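PDB 5NYW: peptidase from Yersinia bercovieri, which is of unknown function but, as an ancestral proteasome beta-subunit (Anbu) of the Ntn-hydrolase clan, probably acts as an amide-bond hydrolase in large multimers. Local coordinates for residues Ala78-Ala83 with Gly124-His129; Leu52-Ser57 with Arg92-Arg97; Gly190-Val195 with Gln208-Glu213; Ala5-Ser10 with Leu162-Pro167. One frame throughout, in Å; residues are numbered along the deposited sequence.

Interaction 1 (Ala78-Ala83 with Gly124-His129); sequences ASMYEA and GLRLFH
M80 and Y81 both set CG anti to the backbone N (chi1 -160° and -178°), while R126 and F128 have CG anti to the carbonyl carbon, torsions that turn these four side chains into the space between the start of helix 80-98 and strand 126-130. This is helix-on-sheet packing of the Ntn-hydrolase alpha-beta-beta-alpha sandwich. M80 slides past R126 in the opposite direction. M80 CG fills the angle between the two strand side chains, 3.6 Å from R126 CB and 3.6 Å from F128 CE1, where it arrives at the ring edge. F128 CZ in turn sits 3.9 Å from Y81 CA.

R126 bends at chi3 and lays its guanidinium under the helix start, with Y81 N over one face and Y81 CB 3.7 Å from R126 NH1. A cation so near a helix N-terminus would be disfavoured on its own. E138, salt-bridged to NE, probably offsets this, together with E123, which accepts from M80 N and makes a long, weak ion pair with NH1. The Y81 hydroxyl turns to S57 of a neighbouring subunit.

S79 is the N-cap: its OG accepts a weak 3.5 Å bond from E82 N. E82 reaches back so that its OE1 takes A78 N at 2.8 Å, met from above the carboxylate plane.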
loop_
_atom_site.group_PDB
_atom_site.type_symbol
_atom_site.label_atom_id
_atom_site.label_comp_id
_atom_site.label_asym_id
_atom_site.label_seq_id
_atom_site.Cartn_x
_atom_site.Cartn_y
_atom_site.Cartn_z
ATOM N N ALA L 78 21.409 27.345 -18.651
ATOM C CA ALA L 78 21.833 28.734 -18.454
ATOM C C ALA L 78 23.001 28.880 -17.472
ATOM O O ALA L 78 23.804 29.804 -17.602
ATOM C CB ALA L 78 20.653 29.585 -18.003
ATOM N N SER L 79 23.085 27.981 -16.492
ATOM C CA SER L 79 24.146 28.027 -15.478
ATOM C C SER L 79 24.722 26.641 -15.168
ATOM O O SER L 79 24.152 25.613 -15.532
ATOM C CB SER L 79 23.626 28.660 -14.186
ATOM O OG SER L 79 22.652 27.836 -13.570
ATOM N N MET L 80 25.863 26.630 -14.494
ATOM C CA MET L 80 26.509 25.399 -14.079
ATOM C C MET L 80 25.625 24.640 -13.092
ATOM O O MET L 80 25.648 23.408 -13.039
ATOM C CB MET L 80 27.863 25.711 -13.442
ATOM C CG MET L 80 28.840 24.549 -13.385
ATOM S SD MET L 80 29.320 24.085 -15.041
ATOM C CE MET L 80 29.971 25.659 -15.557
ATOM N N TYR L 81 24.829 25.381 -12.326
ATOM C CA TYR L 81 23.911 24.770 -11.376
ATOM C C TYR L 81 22.881 23.905 -12.097
ATOM O O TYR L 81 22.536 22.816 -11.619
ATOM C CB TYR L 81 23.200 25.840 -10.525
ATOM C CG TYR L 81 22.294 25.211 -9.504
ATOM C CD1 TYR L 81 20.967 24.922 -9.815
ATOM C CD2 TYR L 81 22.774 24.861 -8.242
ATOM C CE1 TYR L 81 20.133 24.310 -8.900
ATOM C CE2 TYR L 81 21.945 24.256 -7.307
ATOM C CZ TYR L 81 20.615 23.982 -7.654
ATOM O OH TYR L 81 19.754 23.374 -6.766
ATOM N N GLU L 82 22.382 24.403 -13.233
ATOM C CA GLU L 82 21.413 23.673 -14.052
ATOM C C GLU L 82 22.087 22.493 -14.722
ATOM O O GLU L 82 21.505 21.429 -14.871
ATOM C CB GLU L 82 20.796 24.584 -15.118
ATOM C CG GLU L 82 20.018 25.772 -14.567
ATOM C CD GLU L 82 19.360 26.587 -15.663
ATOM O OE1 GLU L 82 19.533 26.228 -16.848
ATOM O OE2 GLU L 82 18.691 27.597 -15.345
ATOM N N ALA L 83 23.345 22.678 -15.090
ATOM C CA ALA L 83 24.124 21.595 -15.652
ATOM C C ALA L 83 24.225 20.460 -14.622
ATOM O O ALA L 83 24.096 19.289 -14.965
ATOM C CB ALA L 83 25.481 22.085 -16.056
ATOM N N GLY L 124 31.085 32.989 -12.970
ATOM C CA GLY L 124 32.448 32.609 -12.651
ATOM C C GLY L 124 32.628 31.103 -12.717
ATOM O O GLY L 124 31.789 30.376 -13.232
ATOM N N LEU L 125 33.753 30.630 -12.218
ATOM C CA LEU L 125 34.029 29.207 -12.200
ATOM C C LEU L 125 33.136 28.485 -11.237
ATOM O O LEU L 125 32.913 28.966 -10.134
ATOM C CB LEU L 125 35.461 28.957 -11.797
ATOM C CG LEU L 125 36.454 29.810 -12.539
ATOM C CD1 LEU L 125 37.745 29.597 -11.822
ATOM C CD2 LEU L 125 36.521 29.388 -13.992
ATOM N N ARG L 126 32.628 27.325 -11.639
ATOM C CA ARG L 126 31.877 26.492 -10.704
ATOM C C ARG L 126 32.315 25.035 -10.825
ATOM O O ARG L 126 32.659 24.565 -11.908
ATOM C CB ARG L 126 30.372 26.638 -10.935
ATOM C CG ARG L 126 29.904 28.064 -10.787
ATOM C CD ARG L 126 28.397 28.228 -10.876
ATOM N NE ARG L 126 27.715 27.834 -9.647
ATOM C CZ ARG L 126 26.417 28.018 -9.434
ATOM N NH1 ARG L 126 25.677 28.611 -10.367
ATOM N NH2 ARG L 126 25.861 27.640 -8.285
ATOM N N LEU L 127 32.330 24.337 -9.695
ATOM C CA LEU L 127 32.768 22.941 -9.619
ATOM C C LEU L 127 31.829 22.136 -8.723
ATOM O O LEU L 127 31.555 22.559 -7.607
ATOM C CB LEU L 127 34.196 22.859 -9.080
ATOM C CG LEU L 127 34.748 21.470 -8.739
ATOM C CD1 LEU L 127 34.814 20.601 -9.972
ATOM C CD2 LEU L 127 36.109 21.553 -8.034
ATOM N N PHE L 128 31.330 20.996 -9.211
ATOM C CA PHE L 128 30.393 20.149 -8.452
ATOM C C PHE L 128 30.864 18.710 -8.306
ATOM O O PHE L 128 31.605 18.180 -9.152
ATOM C CB PHE L 128 28.979 20.088 -9.089
ATOM C CG PHE L 128 28.240 21.414 -9.126
ATOM C CD1 PHE L 128 28.594 22.414 -10.027
ATOM C CD2 PHE L 128 27.245 21.684 -8.201
ATOM C CE1 PHE L 128 27.923 23.625 -10.050
ATOM C CE2 PHE L 128 26.591 22.894 -8.203
ATOM C CZ PHE L 128 26.928 23.870 -9.130
ATOM N N HIS L 129 30.427 18.080 -7.220
ATOM C CA HIS L 129 30.555 16.640 -7.049
ATOM C C HIS L 129 29.159 16.020 -7.074
ATOM O O HIS L 129 28.379 16.259 -6.161
ATOM C CB HIS L 129 31.310 16.314 -5.735
ATOM C CG HIS L 129 31.351 14.856 -5.383
ATOM N ND1 HIS L 129 32.045 14.377 -4.287
ATOM C CD2 HIS L 129 30.768 13.771 -5.946
ATOM C CE1 HIS L 129 31.905 13.070 -4.209
ATOM N NE2 HIS L 129 31.124 12.676 -5.202
#

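Interaction 2 (Leu52-Ser57 with Arg92-Arg97); sequences LATTQS and REVINR
This is helix-to-helix packing within one of the outer helical layers of the Ntn-hydrolase sandwich, where the start of helix 52-65 meets the later part of helix 80-98. The two short segments run roughly antiparallel, at 138°, with their axes 9.5 Å apart at closest approach. V94 is the central side chain. V94 CG1, anti to the backbone N, lands 3.8 Å from T54 O and 3.9 Å from S57 CB, with T54 CG2 at 4.0 Å. Since V94 also touches I58 and L61, it sits like a knob among T54, S57, I58 and L61, spaced i, i+3, i+4 and i+7. I95 adds a looser flank, its CG1 4.1 Å from T54 CG2.

Beside these contacts lies one polar bond, at the S57 end. R97 leaves its helix with CG anti to the backbone N and bends at chi3, which brings R97 NH2 to S57 OG at 3.0 Å. The bond is fairly straight (159°), and the oxygen lies in the guanidinium plane. Y81 OH of a neighbouring subunit hydrogen-bonds both S57 OG and R97 NH1, so serine, arginine and tyrosine close a ring of contacts at the interface.

On the sheet side, T54 OG1 bonds F110 O, and T54 and T55 rest on C112 of strand 112-120; Q56 faces the neighbouring subunit, where its OE1 accepts from E138 N at the end of strand 136-138.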
loop_
_atom_site.group_PDB
_atom_site.type_symbol
_atom_site.label_atom_id
_atom_site.label_comp_id
_atom_site.label_asym_id
_atom_site.label_seq_id
_atom_site.Cartn_x
_atom_site.Cartn_y
_atom_site.Cartn_z
ATOM N N LEU L 52 31.934 1.563 -14.916
ATOM C CA LEU L 52 32.232 2.023 -16.266
ATOM C C LEU L 52 30.991 2.007 -17.152
ATOM O O LEU L 52 30.801 2.916 -17.954
ATOM C CB LEU L 52 33.343 1.176 -16.895
ATOM C CG LEU L 52 33.733 1.567 -18.325
ATOM C CD1 LEU L 52 34.318 2.957 -18.388
ATOM C CD2 LEU L 52 34.694 0.560 -18.917
ATOM N N ALA L 53 30.155 0.979 -17.021
ATOM C CA ALA L 53 28.906 0.898 -17.800
ATOM C C ALA L 53 27.987 2.097 -17.501
ATOM O O ALA L 53 27.355 2.658 -18.408
ATOM C CB ALA L 53 28.170 -0.427 -17.520
ATOM N N THR L 54 27.925 2.487 -16.226
ATOM C CA THR L 54 27.112 3.621 -15.806
ATOM C C THR L 54 27.616 4.964 -16.337
ATOM O O THR L 54 26.870 5.678 -16.992
ATOM C CB THR L 54 27.040 3.713 -14.283
ATOM O OG1 THR L 54 26.545 2.482 -13.758
ATOM C CG2 THR L 54 26.122 4.854 -13.867
ATOM N N THR L 55 28.880 5.304 -16.088
ATOM C CA THR L 55 29.367 6.619 -16.511
ATOM C C THR L 55 29.419 6.759 -18.036
ATOM O O THR L 55 29.112 7.831 -18.565
ATOM C CB THR L 55 30.751 6.952 -15.906
ATOM O OG1 THR L 55 31.765 6.068 -16.413
ATOM C CG2 THR L 55 30.696 6.895 -14.387
ATOM N N GLN L 56 29.791 5.697 -18.753
ATOM C CA GLN L 56 29.822 5.797 -20.212
ATOM C C GLN L 56 28.429 6.083 -20.770
ATOM O O GLN L 56 28.300 6.886 -21.694
ATOM C CB GLN L 56 30.359 4.520 -20.881
ATOM C CG GLN L 56 31.841 4.460 -21.190
ATOM C CD GLN L 56 32.170 3.252 -22.067
ATOM O OE1 GLN L 56 31.346 2.366 -22.219
ATOM N NE2 GLN L 56 33.349 3.242 -22.678
ATOM N N SER L 57 27.390 5.454 -20.210
ATOM C CA SER L 57 26.028 5.726 -20.675
ATOM C C SER L 57 25.655 7.155 -20.363
ATOM O O SER L 57 25.073 7.839 -21.196
ATOM C CB SER L 57 24.989 4.774 -20.048
ATOM O OG SER L 57 24.791 3.602 -20.834
ATOM N N ARG L 92 20.446 9.274 -12.273
ATOM C CA ARG L 92 19.302 8.474 -11.793
ATOM C C ARG L 92 18.642 7.669 -12.919
ATOM O O ARG L 92 18.265 6.516 -12.719
ATOM C CB ARG L 92 18.243 9.366 -11.117
ATOM C CG ARG L 92 18.624 9.862 -9.729
ATOM C CD ARG L 92 17.491 10.636 -8.991
ATOM N NE ARG L 92 17.149 11.935 -9.586
ATOM C CZ ARG L 92 17.678 13.103 -9.198
ATOM N NH1 ARG L 92 18.619 13.139 -8.248
ATOM N NH2 ARG L 92 17.303 14.239 -9.782
ATOM N N GLU L 93 18.518 8.279 -14.097
ATOM C CA GLU L 93 17.930 7.626 -15.268
ATOM C C GLU L 93 18.667 6.351 -15.666
ATOM O O GLU L 93 18.055 5.319 -15.944
ATOM C CB GLU L 93 17.934 8.585 -16.457
ATOM C CG GLU L 93 17.528 7.946 -17.760
ATOM C CD GLU L 93 17.756 8.867 -18.954
ATOM O OE1 GLU L 93 17.490 8.440 -20.094
ATOM O OE2 GLU L 93 18.228 10.006 -18.766
ATOM N N VAL L 94 19.991 6.452 -15.743
ATOM C CA VAL L 94 20.825 5.329 -16.135
ATOM C C VAL L 94 20.868 4.228 -15.066
ATOM O O VAL L 94 20.735 3.050 -15.392
ATOM C CB VAL L 94 22.237 5.811 -16.450
ATOM C CG1 VAL L 94 23.191 4.636 -16.611
ATOM C CG2 VAL L 94 22.193 6.683 -17.696
ATOM N N ILE L 95 21.003 4.602 -13.794
ATOM C CA ILE L 95 21.047 3.598 -12.729
ATOM C C ILE L 95 19.736 2.820 -12.594
ATOM O O ILE L 95 19.739 1.585 -12.514
ATOM C CB ILE L 95 21.390 4.237 -11.373
ATOM C CG1 ILE L 95 22.851 4.661 -11.372
ATOM C CG2 ILE L 95 21.166 3.254 -10.232
ATOM C CD1 ILE L 95 23.292 5.308 -10.088
ATOM N N ASN L 96 18.616 3.533 -12.623
ATOM C CA ASN L 96 17.317 2.890 -12.506
ATOM C C ASN L 96 17.028 2.001 -13.710
ATOM O O ASN L 96 16.363 0.970 -13.580
ATOM C CB ASN L 96 16.216 3.928 -12.310
ATOM C CG ASN L 96 16.261 4.558 -10.925
ATOM O OD1 ASN L 96 17.016 4.116 -10.051
ATOM N ND2 ASN L 96 15.428 5.566 -10.708
ATOM N N ARG L 97 17.507 2.411 -14.880
ATOM C CA ARG L 97 17.342 1.601 -16.086
ATOM C C ARG L 97 18.160 0.305 -15.969
ATOM O O ARG L 97 17.622 -0.781 -16.168
ATOM C CB ARG L 97 17.773 2.378 -17.339
ATOM C CG ARG L 97 17.683 1.576 -18.630
ATOM C CD ARG L 97 18.499 2.223 -19.753
ATOM N NE ARG L 97 19.936 2.088 -19.491
ATOM C CZ ARG L 97 20.910 2.673 -20.187
ATOM N NH1 ARG L 97 20.621 3.452 -21.219
ATOM N NH2 ARG L 97 22.184 2.465 -19.855
#

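Interaction 3 (Gly190-Val195 with Gln208-Glu213); sequences GLPLDV and QYRITE
Strands 193-195 and 208-211 run antiparallel at 165°, their axes 4.7 Å apart, as the two arms of a beta hairpin in one of the two sheets of the Ntn-hydrolase sandwich. L193 faces I211 and V195 faces Y209 as hydrogen-bonded pairs, with D194 and R210 as the non-hydrogen-bonded pair between them. L193 N gives to I211 O at 2.8 Å, and the bond from V195 N to Y209 O, 2.9 Å long, is almost straight (175°). A cis peptide before P192 marks the approach to the first strand.

L193, V195, Y209 and I211 share one face. The first two and I211 pack on helix 168-185, L193 and I211 also on F218, while Y209 meets L241 of a neighbouring subunit. V195 forks: CG2 lies 3.5 Å from Y209 CB, near the ring edge, while V195 CG1 meets I211 CD1 at 3.8 Å, the two side chains crossing at about a right angle.

On the other face D194 and R210 form a salt bridge, side by side. R210 bends at chi3, so its guanidinium comes nearly coplanar with the carboxylate. R210 NE meets the syn lone pair of D194 OD1 at 3.1 Å; NH1 to OD2 is the weak part. P192 CG lies over one guanidinium face, above its centre, and NH2 salt-bridges D142 of another subunit. The buried carboxylate has a further donor: a water 3.1 Å from D194 OD1, itself weakly held by Q208 NE2.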
loop_
_atom_site.group_PDB
_atom_site.type_symbol
_atom_site.label_atom_id
_atom_site.label_comp_id
_atom_site.label_asym_id
_atom_site.label_seq_id
_atom_site.Cartn_x
_atom_site.Cartn_y
_atom_site.Cartn_z
ATOM N N GLY L 190 46.371 4.001 -12.679
ATOM C CA GLY L 190 47.385 3.777 -13.692
ATOM C C GLY L 190 47.426 4.824 -14.787
ATOM O O GLY L 190 46.458 5.544 -15.027
ATOM N N LEU L 191 48.598 4.942 -15.396
ATOM C CA LEU L 191 48.823 5.784 -16.550
ATOM C C LEU L 191 48.139 5.143 -17.743
ATOM O O LEU L 191 47.846 3.957 -17.711
ATOM C CB LEU L 191 50.330 5.957 -16.820
ATOM C CG LEU L 191 51.188 6.823 -15.880
ATOM C CD1 LEU L 191 52.706 6.715 -16.201
ATOM C CD2 LEU L 191 50.722 8.257 -15.859
ATOM N N PRO L 192 47.864 5.913 -18.803
ATOM C CA PRO L 192 48.105 7.341 -19.019
ATOM C C PRO L 192 47.163 8.228 -18.207
ATOM O O PRO L 192 46.086 7.795 -17.776
ATOM C CB PRO L 192 47.818 7.516 -20.505
ATOM C CG PRO L 192 46.843 6.422 -20.825
ATOM C CD PRO L 192 47.302 5.264 -20.000
ATOM N N LEU L 193 47.535 9.494 -18.090
ATOM C CA LEU L 193 46.724 10.481 -17.396
ATOM C C LEU L 193 46.031 11.372 -18.407
ATOM O O LEU L 193 46.476 11.500 -19.549
ATOM C CB LEU L 193 47.587 11.337 -16.470
ATOM C CG LEU L 193 48.396 10.706 -15.342
ATOM C CD1 LEU L 193 49.066 11.815 -14.528
ATOM C CD2 LEU L 193 47.561 9.766 -14.445
ATOM N N ASP L 194 44.919 11.962 -18.006
ATOM C CA ASP L 194 44.311 13.021 -18.806
ATOM C C ASP L 194 44.161 14.211 -17.890
ATOM O O ASP L 194 43.586 14.098 -16.806
ATOM C CB ASP L 194 42.978 12.571 -19.404
ATOM C CG ASP L 194 43.157 11.508 -20.500
ATOM O OD1 ASP L 194 43.899 11.734 -21.493
ATOM O OD2 ASP L 194 42.574 10.417 -20.344
ATOM N N VAL L 195 44.773 15.321 -18.285
ATOM C CA VAL L 195 44.794 16.536 -17.489
ATOM C C VAL L 195 44.363 17.770 -18.292
ATOM O O VAL L 195 44.359 17.770 -19.524
ATOM C CB VAL L 195 46.209 16.788 -16.909
ATOM C CG1 VAL L 195 46.723 15.571 -16.146
ATOM C CG2 VAL L 195 47.177 17.165 -18.011
ATOM N N GLN L 208 44.529 21.095 -22.757
ATOM C CA GLN L 208 44.196 19.715 -22.417
ATOM C C GLN L 208 45.335 18.797 -22.837
ATOM O O GLN L 208 45.809 18.890 -23.965
ATOM C CB GLN L 208 42.937 19.254 -23.103
ATOM C CG GLN L 208 42.503 17.917 -22.579
ATOM C CD GLN L 208 41.550 17.213 -23.503
ATOM O OE1 GLN L 208 41.125 17.766 -24.520
ATOM N NE2 GLN L 208 41.204 15.978 -23.158
ATOM N N TYR L 209 45.750 17.881 -21.962
ATOM C CA TYR L 209 46.961 17.090 -22.214
ATOM C C TYR L 209 46.812 15.615 -21.853
ATOM O O TYR L 209 46.272 15.281 -20.795
ATOM C CB TYR L 209 48.113 17.666 -21.391
ATOM C CG TYR L 209 48.419 19.119 -21.643
ATOM C CD1 TYR L 209 48.931 19.550 -22.860
ATOM C CD2 TYR L 209 48.131 20.083 -20.676
ATOM C CE1 TYR L 209 49.200 20.898 -23.088
ATOM C CE2 TYR L 209 48.386 21.430 -20.901
ATOM C CZ TYR L 209 48.922 21.826 -22.108
ATOM O OH TYR L 209 49.182 23.156 -22.328
ATOM N N ARG L 210 47.364 14.738 -22.689
ATOM C CA ARG L 210 47.498 13.326 -22.321
ATOM C C ARG L 210 48.912 13.003 -21.835
ATOM O O ARG L 210 49.895 13.186 -22.550
ATOM C CB ARG L 210 47.141 12.395 -23.489
ATOM C CG ARG L 210 47.521 10.933 -23.207
ATOM C CD ARG L 210 46.672 9.927 -23.944
ATOM N NE ARG L 210 45.364 9.710 -23.327
ATOM C CZ ARG L 210 44.570 8.689 -23.636
ATOM N NH1 ARG L 210 43.399 8.540 -23.035
ATOM N NH2 ARG L 210 44.952 7.807 -24.543
ATOM N N ILE L 211 49.009 12.509 -20.613
ATOM C CA ILE L 211 50.304 12.188 -20.037
ATOM C C ILE L 211 50.584 10.696 -20.023
ATOM O O ILE L 211 50.024 9.955 -19.209
ATOM C CB ILE L 211 50.393 12.750 -18.625
ATOM C CG1 ILE L 211 50.354 14.280 -18.697
ATOM C CG2 ILE L 211 51.664 12.287 -17.941
ATOM C CD1 ILE L 211 50.214 14.937 -17.379
ATOM N N THR L 212 51.486 10.266 -20.904
ATOM C CA THR L 212 51.873 8.859 -20.972
ATOM C C THR L 212 53.112 8.649 -20.148
ATOM O O THR L 212 53.653 9.605 -19.588
ATOM C CB THR L 212 52.202 8.380 -22.384
ATOM O OG1 THR L 212 53.472 8.915 -22.780
ATOM C CG2 THR L 212 51.097 8.755 -23.368
ATOM N N GLU L 213 53.542 7.391 -20.088
ATOM C CA GLU L 213 54.751 6.969 -19.375
ATOM C C GLU L 213 56.010 7.678 -19.920
ATOM O O GLU L 213 57.024 7.789 -19.234
ATOM C CB GLU L 213 54.924 5.443 -19.479
ATOM C CG GLU L 213 55.091 4.972 -20.940
ATOM C CD GLU L 213 55.124 3.455 -21.126
ATOM O OE1 GLU L 213 55.401 2.732 -20.149
ATOM O OE2 GLU L 213 54.895 2.989 -22.268
HETATM O O HOH W 1 43.640 14.666 -22.524
#

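Interaction 4 (Ala5-Ser10 with Leu162-Pro167); sequences AMRLSS and LSYDTP
A type I beta turn, S163 to T166, in the connection between helices 155-161 and 168-185 packs against the end of strand 2-7 and the bend that follows it. Y164 carries the contact at both its ends. Y164 O takes S9 N at 3.0 Å, nearly along the C=O axis. Its side chain, with CG anti to the backbone N (chi1 -176°), swings the ring back so that the same S9 N stands over its centre. S9 CB adds a touch on Y164 CE2 at 3.6 Å. A water is held between L8 O (2.9 Å) and Y164 OH.

In the Ntn-hydrolase sandwich this joins the hairpin of strands 2-7 and 11-23 to the helices covering that sheet. R7 runs out extended beside the tyrosine, planes 40° apart, with R7 NH2 3.5 Å from Y164 CE1; its NE is bonded to L125 O, just ahead of strand 126-130 in the other sheet. The turn is stiffened within itself by T166, whose N bonds S163 O while its OG1 accepts from S163 N.

L8 and M6 supply the apolar side against L162. L8 CD2 meets L162 CD1 crosswise at 3.7 Å, and M6 CG lies 3.7 Å from L162 CD2.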
loop_
_atom_site.group_PDB
_atom_site.type_symbol
_atom_site.label_atom_id
_atom_site.label_comp_id
_atom_site.label_asym_id
_atom_site.label_seq_id
_atom_site.Cartn_x
_atom_site.Cartn_y
_atom_site.Cartn_z
ATOM N N ALA L 5 39.655 17.509 -9.156
ATOM C CA ALA L 5 39.373 18.791 -9.770
ATOM C C ALA L 5 39.532 19.869 -8.724
ATOM O O ALA L 5 39.117 19.699 -7.589
ATOM C CB ALA L 5 37.977 18.805 -10.367
ATOM N N MET L 6 40.125 20.984 -9.121
ATOM C CA MET L 6 40.408 22.079 -8.214
ATOM C C MET L 6 39.814 23.386 -8.731
ATOM O O MET L 6 39.982 23.725 -9.905
ATOM C CB MET L 6 41.920 22.242 -8.028
ATOM C CG MET L 6 42.629 21.010 -7.517
ATOM S SD MET L 6 44.414 21.074 -7.771
ATOM C CE MET L 6 44.964 19.625 -6.875
ATOM N N ARG L 7 39.091 24.095 -7.867
ATOM C CA ARG L 7 38.577 25.421 -8.203
ATOM C C ARG L 7 39.316 26.516 -7.448
ATOM O O ARG L 7 39.168 26.644 -6.233
ATOM C CB ARG L 7 37.081 25.517 -7.912
ATOM C CG ARG L 7 36.475 26.892 -8.147
ATOM C CD ARG L 7 35.023 26.901 -7.696
ATOM N NE ARG L 7 34.423 28.236 -7.702
ATOM C CZ ARG L 7 34.337 29.032 -6.637
ATOM N NH1 ARG L 7 33.768 30.218 -6.755
ATOM N NH2 ARG L 7 34.806 28.639 -5.456
ATOM N N LEU L 8 40.066 27.331 -8.184
ATOM C CA LEU L 8 40.892 28.387 -7.611
ATOM C C LEU L 8 40.386 29.731 -8.085
ATOM O O LEU L 8 39.483 29.784 -8.915
ATOM C CB LEU L 8 42.349 28.213 -8.011
ATOM C CG LEU L 8 42.828 26.770 -7.949
ATOM C CD1 LEU L 8 43.884 26.559 -9.002
ATOM C CD2 LEU L 8 43.341 26.447 -6.553
ATOM N N SER L 9 40.946 30.811 -7.546
ATOM C CA SER L 9 40.518 32.153 -7.927
ATOM C C SER L 9 40.771 32.456 -9.406
ATOM O O SER L 9 39.992 33.177 -10.039
ATOM C CB SER L 9 41.196 33.201 -7.042
ATOM O OG SER L 9 42.601 33.082 -7.088
ATOM N N SER L 10 41.865 31.921 -9.943
ATOM C CA SER L 10 42.278 32.215 -11.317
ATOM C C SER L 10 41.839 31.187 -12.371
ATOM O O SER L 10 42.046 31.401 -13.564
ATOM C CB SER L 10 43.804 32.384 -11.365
ATOM O OG SER L 10 44.465 31.334 -10.685
ATOM N N LEU L 162 47.554 23.105 -1.296
ATOM C CA LEU L 162 46.523 23.765 -2.099
ATOM C C LEU L 162 45.616 24.627 -1.225
ATOM O O LEU L 162 45.205 24.216 -0.135
ATOM C CB LEU L 162 45.665 22.748 -2.878
ATOM C CG LEU L 162 44.714 23.355 -3.940
ATOM C CD1 LEU L 162 45.442 23.736 -5.231
ATOM C CD2 LEU L 162 43.507 22.475 -4.269
ATOM N N SER L 163 45.353 25.842 -1.702
ATOM C CA SER L 163 44.356 26.743 -1.130
ATOM C C SER L 163 43.703 27.467 -2.297
ATOM O O SER L 163 44.206 27.398 -3.425
ATOM C CB SER L 163 44.979 27.722 -0.133
ATOM O OG SER L 163 45.962 28.531 -0.752
ATOM N N TYR L 164 42.603 28.171 -2.042
ATOM C CA TYR L 164 41.847 28.846 -3.108
ATOM C C TYR L 164 42.715 29.794 -3.947
ATOM O O TYR L 164 42.447 30.022 -5.130
ATOM C CB TYR L 164 40.665 29.609 -2.495
ATOM C CG TYR L 164 39.725 30.289 -3.471
ATOM C CD1 TYR L 164 38.869 29.543 -4.274
ATOM C CD2 TYR L 164 39.672 31.688 -3.573
ATOM C CE1 TYR L 164 37.989 30.163 -5.159
ATOM C CE2 TYR L 164 38.804 32.314 -4.466
ATOM C CZ TYR L 164 37.962 31.545 -5.253
ATOM O OH TYR L 164 37.086 32.148 -6.135
ATOM N N ASP L 165 43.769 30.327 -3.335
ATOM C CA ASP L 165 44.603 31.334 -3.992
ATOM C C ASP L 165 45.857 30.778 -4.666
ATOM O O ASP L 165 46.636 31.539 -5.223
ATOM C CB ASP L 165 45.011 32.397 -2.974
ATOM C CG ASP L 165 43.850 33.272 -2.556
ATOM O OD1 ASP L 165 43.118 33.765 -3.443
ATOM O OD2 ASP L 165 43.661 33.452 -1.336
ATOM N N THR L 166 46.037 29.462 -4.639
ATOM C CA THR L 166 47.150 28.830 -5.335
ATOM C C THR L 166 47.023 29.117 -6.821
ATOM O O THR L 166 45.978 28.877 -7.411
ATOM C CB THR L 166 47.176 27.278 -5.120
ATOM O OG1 THR L 166 47.313 26.967 -3.731
ATOM C CG2 THR L 166 48.320 26.617 -5.889
ATOM N N PRO L 167 48.089 29.628 -7.436
ATOM C CA PRO L 167 48.096 29.859 -8.886
ATOM C C PRO L 167 47.919 28.551 -9.669
ATOM O O PRO L 167 48.276 27.491 -9.147
ATOM C CB PRO L 167 49.476 30.480 -9.144
ATOM C CG PRO L 167 50.264 30.251 -7.904
ATOM C CD PRO L 167 49.287 30.168 -6.779
HETATM O O HOH W 2 36.856 30.915 -8.353
#

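How the interactions relate
The four contacts sample the layers of the sandwich. Interactions 1 and 2 share helix 80-98: its start lies on a sheet, its later part on another helix. Both are buried, and both reach a subunit interface, where Y81 of one copy completes the polar pair of interaction 2 in the next. Interactions 3 and 4 reach the other sheet and are only partly buried; interaction 3 also meets neighbouring subunits, whereas no other chain touches the segments of interaction 4. Interaction 3 is held by backbone pairing and a salt bridge, interaction 4 by a turn, one backbone bond and a tyrosine ring. Interactions 1 and 4 touch across the sheets, where L127 CD2 packs 3.6 Å from A5 O.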